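Local coordinates for probable enoyl-CoA hydratase/isomerase (PDB 3SWX), which probably acts as an enoyl-CoA hydratase or isomerase of the crotonase family, working on the double bond of acyl-CoA thioesters, at residues E177-I181 and G182-E186. Sequence-based numbering, arbitrary orientation.
Sequences EAHRI and GIVQE
H179 sends CG opposite its backbone N (chi1 175°), and the imidazole turns its ND1 edge to the carbonyl of V184. The resulting bond, ND1 to V184 O, is 3.0 Å long; the donor stands above the carbonyl plane, 42° out of it, while the oxygen lies near the plane of the ring. A water within hydrogen-bonding distance of both V184 O and H179 O can donate to either, and V184 O also receives a CA-H···O contact from H179. Next to this, V184 CG2, beside its own backbone N, reaches A178 CB at 3.6 Å.

The carbonyl of A178 gathers the returning chain: I183 N gives A178 O a weak bond, and V184 N adds a further, straighter one at 3.2 Å. G182 N gives a weak bond to H179 O. With phi at 98°, G182 makes the turn in a conformation where a side chain would jam against I181 O. Q185 NE2 reaches back weakly to G182 O, although the amide's firmer ties are to V127 and to N162 of a second subunit.

On the helix itself, R180 grips E177 side-on, NE to OE1 at 3.1 Å and NH2 to OE2 at 3.2 Å, with I181 CG2 against one guanidinium face, toward its rim. I181 and I183 pack on F154 of helix 150-158, while V184 meets F135. The weak I183 N to A178 O and G182 N to H179 O bonds are the 6→1 and 5→2 pair of a Schellman motif, with G182 in the left-handed C' position, joining helix 175-180 to strand 186-188, outermost in this chain's six-stranded crotonase-fold sheet.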
ATOM      1  N   GLU B 177       0.500  15.677  -7.262  1.00 18.64           N
ATOM      2  CA  GLU B 177       0.359  14.277  -7.602  1.00 18.81           C
ATOM      3  C   GLU B 177       1.262  13.399  -6.712  1.00 17.13           C
ATOM      4  O   GLU B 177       0.814  12.365  -6.226  1.00 16.51           O
ATOM      5  CB  GLU B 177       0.637  14.083  -9.093  1.00 19.45           C
ATOM      6  CG  GLU B 177       0.645  12.631  -9.576  1.00 22.09           C
ATOM      7  CD  GLU B 177      -0.707  11.934  -9.530  1.00 25.21           C
ATOM      8  OE1 GLU B 177      -1.765  12.579  -9.274  1.00 24.90           O
ATOM      9  OE2 GLU B 177      -0.688  10.701  -9.768  1.00 29.56           O
ATOM     10  N   ALA B 178       2.501  13.827  -6.456  1.00 16.12           N
ATOM     11  CA  ALA B 178       3.424  13.048  -5.602  1.00 15.75           C
ATOM     12  C   ALA B 178       2.871  12.860  -4.167  1.00 15.34           C
ATOM     13  O   ALA B 178       3.047  11.801  -3.536  1.00 14.28           O
ATOM     14  CB  ALA B 178       4.831  13.685  -5.583  1.00 16.12           C
ATOM     15  N   HIS B 179       2.158  13.880  -3.697  1.00 15.27           N
ATOM     16  CA  HIS B 179       1.531  13.896  -2.395  1.00 15.39           C
ATOM     17  C   HIS B 179       0.257  13.050  -2.379  1.00 15.85           C
ATOM     18  O   HIS B 179      -0.011  12.339  -1.400  1.00 15.20           O
ATOM     19  CB  HIS B 179       1.222  15.346  -2.034  1.00 16.19           C
ATOM     20  CG  HIS B 179       0.467  15.515  -0.763  1.00 15.84           C
ATOM     21  ND1 HIS B 179       0.996  15.172   0.461  1.00 16.58           N
ATOM     22  CD2 HIS B 179      -0.755  16.038  -0.511  1.00 16.68           C
ATOM     23  CE1 HIS B 179       0.126  15.465   1.411  1.00 17.18           C
ATOM     24  NE2 HIS B 179      -0.943  15.992   0.849  1.00 16.70           N
ATOM     25  N   ARG B 180      -0.510  13.120  -3.469  1.00 16.90           N
ATOM     26  CA  ARG B 180      -1.733  12.322  -3.613  1.00 17.93           C
ATOM     27  C   ARG B 180      -1.414  10.836  -3.482  1.00 17.12           C
ATOM     28  O   ARG B 180      -2.092  10.108  -2.750  1.00 16.55           O
ATOM     29  CB  ARG B 180      -2.416  12.543  -4.956  1.00 18.27           C
ATOM     30  CG  ARG B 180      -3.883  12.054  -4.954  1.00 20.98           C
ATOM     31  CD  ARG B 180      -4.544  12.233  -6.322  1.00 22.68           C
ATOM     32  NE  ARG B 180      -3.879  11.439  -7.349  1.00 25.85           N
ATOM     33  CZ  ARG B 180      -4.101  10.146  -7.591  1.00 27.24           C
ATOM     34  NH1 ARG B 180      -4.995   9.469  -6.883  1.00 29.34           N
ATOM     35  NH2 ARG B 180      -3.425   9.535  -8.557  1.00 27.83           N
ATOM     36  N   ILE B 181      -0.352  10.409  -4.157  1.00 17.10           N
ATOM     37  CA  ILE B 181      -0.040   8.988  -4.219  1.00 16.96           C
ATOM     38  C   ILE B 181       0.914   8.503  -3.141  1.00 16.79           C
ATOM     39  O   ILE B 181       1.327   7.353  -3.178  1.00 18.03           O
ATOM     40  CB  ILE B 181       0.408   8.569  -5.628  1.00 17.53           C
ATOM     41  CG1 ILE B 181       1.808   9.096  -5.967  1.00 16.50           C
ATOM     42  CG2 ILE B 181      -0.655   9.050  -6.652  1.00 16.00           C
ATOM     43  CD1 ILE B 181       2.221   8.846  -7.419  1.00 17.37           C
ATOM     44  N   GLY B 182       1.273   9.368  -2.190  1.00 16.29           N
ATOM     45  CA  GLY B 182       1.940   8.933  -0.961  1.00 15.32           C
ATOM     46  C   GLY B 182       3.452   9.055  -0.883  1.00 15.52           C
ATOM     47  O   GLY B 182       4.032   8.745   0.172  1.00 14.75           O
ATOM     48  N   ILE B 183       4.103   9.476  -1.968  1.00 14.94           N
ATOM     49  CA  ILE B 183       5.565   9.672  -1.959  1.00 17.08           C
ATOM     50  C   ILE B 183       5.968  10.890  -1.116  1.00 16.01           C
ATOM     51  O   ILE B 183       6.996  10.888  -0.456  1.00 17.28           O
ATOM     52  CB  ILE B 183       6.145   9.992  -3.370  1.00 17.49           C
ATOM     53  CG1 ILE B 183       5.993   8.858  -4.346  1.00 20.38           C
ATOM     54  CG2 ILE B 183       7.652  10.289  -3.285  1.00 21.12           C
ATOM     55  CD1 ILE B 183       6.591   9.293  -5.758  1.00 19.57           C
ATOM     56  N   VAL B 184       5.173  11.949  -1.193  1.00 15.46           N
ATOM     57  CA  VAL B 184       5.453  13.190  -0.480  1.00 14.38           C
ATOM     58  C   VAL B 184       4.459  13.339   0.666  1.00 14.24           C
ATOM     59  O   VAL B 184       3.255  13.259   0.440  1.00 13.80           O
ATOM     60  CB  VAL B 184       5.297  14.391  -1.434  1.00 14.53           C
ATOM     61  CG1 VAL B 184       5.202  15.725  -0.637  1.00 12.76           C
ATOM     62  CG2 VAL B 184       6.449  14.423  -2.418  1.00 13.70           C
ATOM     63  N   GLN B 185       4.951  13.575   1.879  1.00 14.35           N
ATOM     64  CA  GLN B 185       4.079  13.633   3.061  1.00 14.52           C
ATOM     65  C   GLN B 185       3.464  15.004   3.246  1.00 15.31           C
ATOM     66  O   GLN B 185       2.391  15.136   3.810  1.00 15.39           O
ATOM     67  CB  GLN B 185       4.824  13.250   4.342  1.00 14.26           C
ATOM     68  CG  GLN B 185       4.934  11.753   4.559  1.00 14.11           C
ATOM     69  CD  GLN B 185       5.576  11.044   3.389  1.00 13.65           C
ATOM     70  OE1 GLN B 185       6.801  11.093   3.208  1.00 12.91           O
ATOM     71  NE2 GLN B 185       4.752  10.373   2.581  1.00 10.88           N
ATOM     72  N   GLU B 186       4.141  16.034   2.773  1.00 15.82           N
ATOM     73  CA  GLU B 186       3.644  17.379   2.967  1.00 16.49           C
ATOM     74  C   GLU B 186       4.264  18.300   1.930  1.00 16.48           C
ATOM     75  O   GLU B 186       5.449  18.167   1.586  1.00 15.39           O
ATOM     76  CB  GLU B 186       3.951  17.852   4.394  1.00 17.04           C
ATOM     77  CG  GLU B 186       3.343  19.207   4.717  1.00 20.56           C
ATOM     78  CD  GLU B 186       3.669  19.712   6.121  1.00 24.70           C
ATOM     79  OE1 GLU B 186       4.251  18.947   6.955  1.00 24.78           O
ATOM     80  OE2 GLU B 186       3.333  20.902   6.371  1.00 26.44           O
TER
HETATM   81  O   HOH W   1       1.240  11.570   0.957  1.00 22.57           O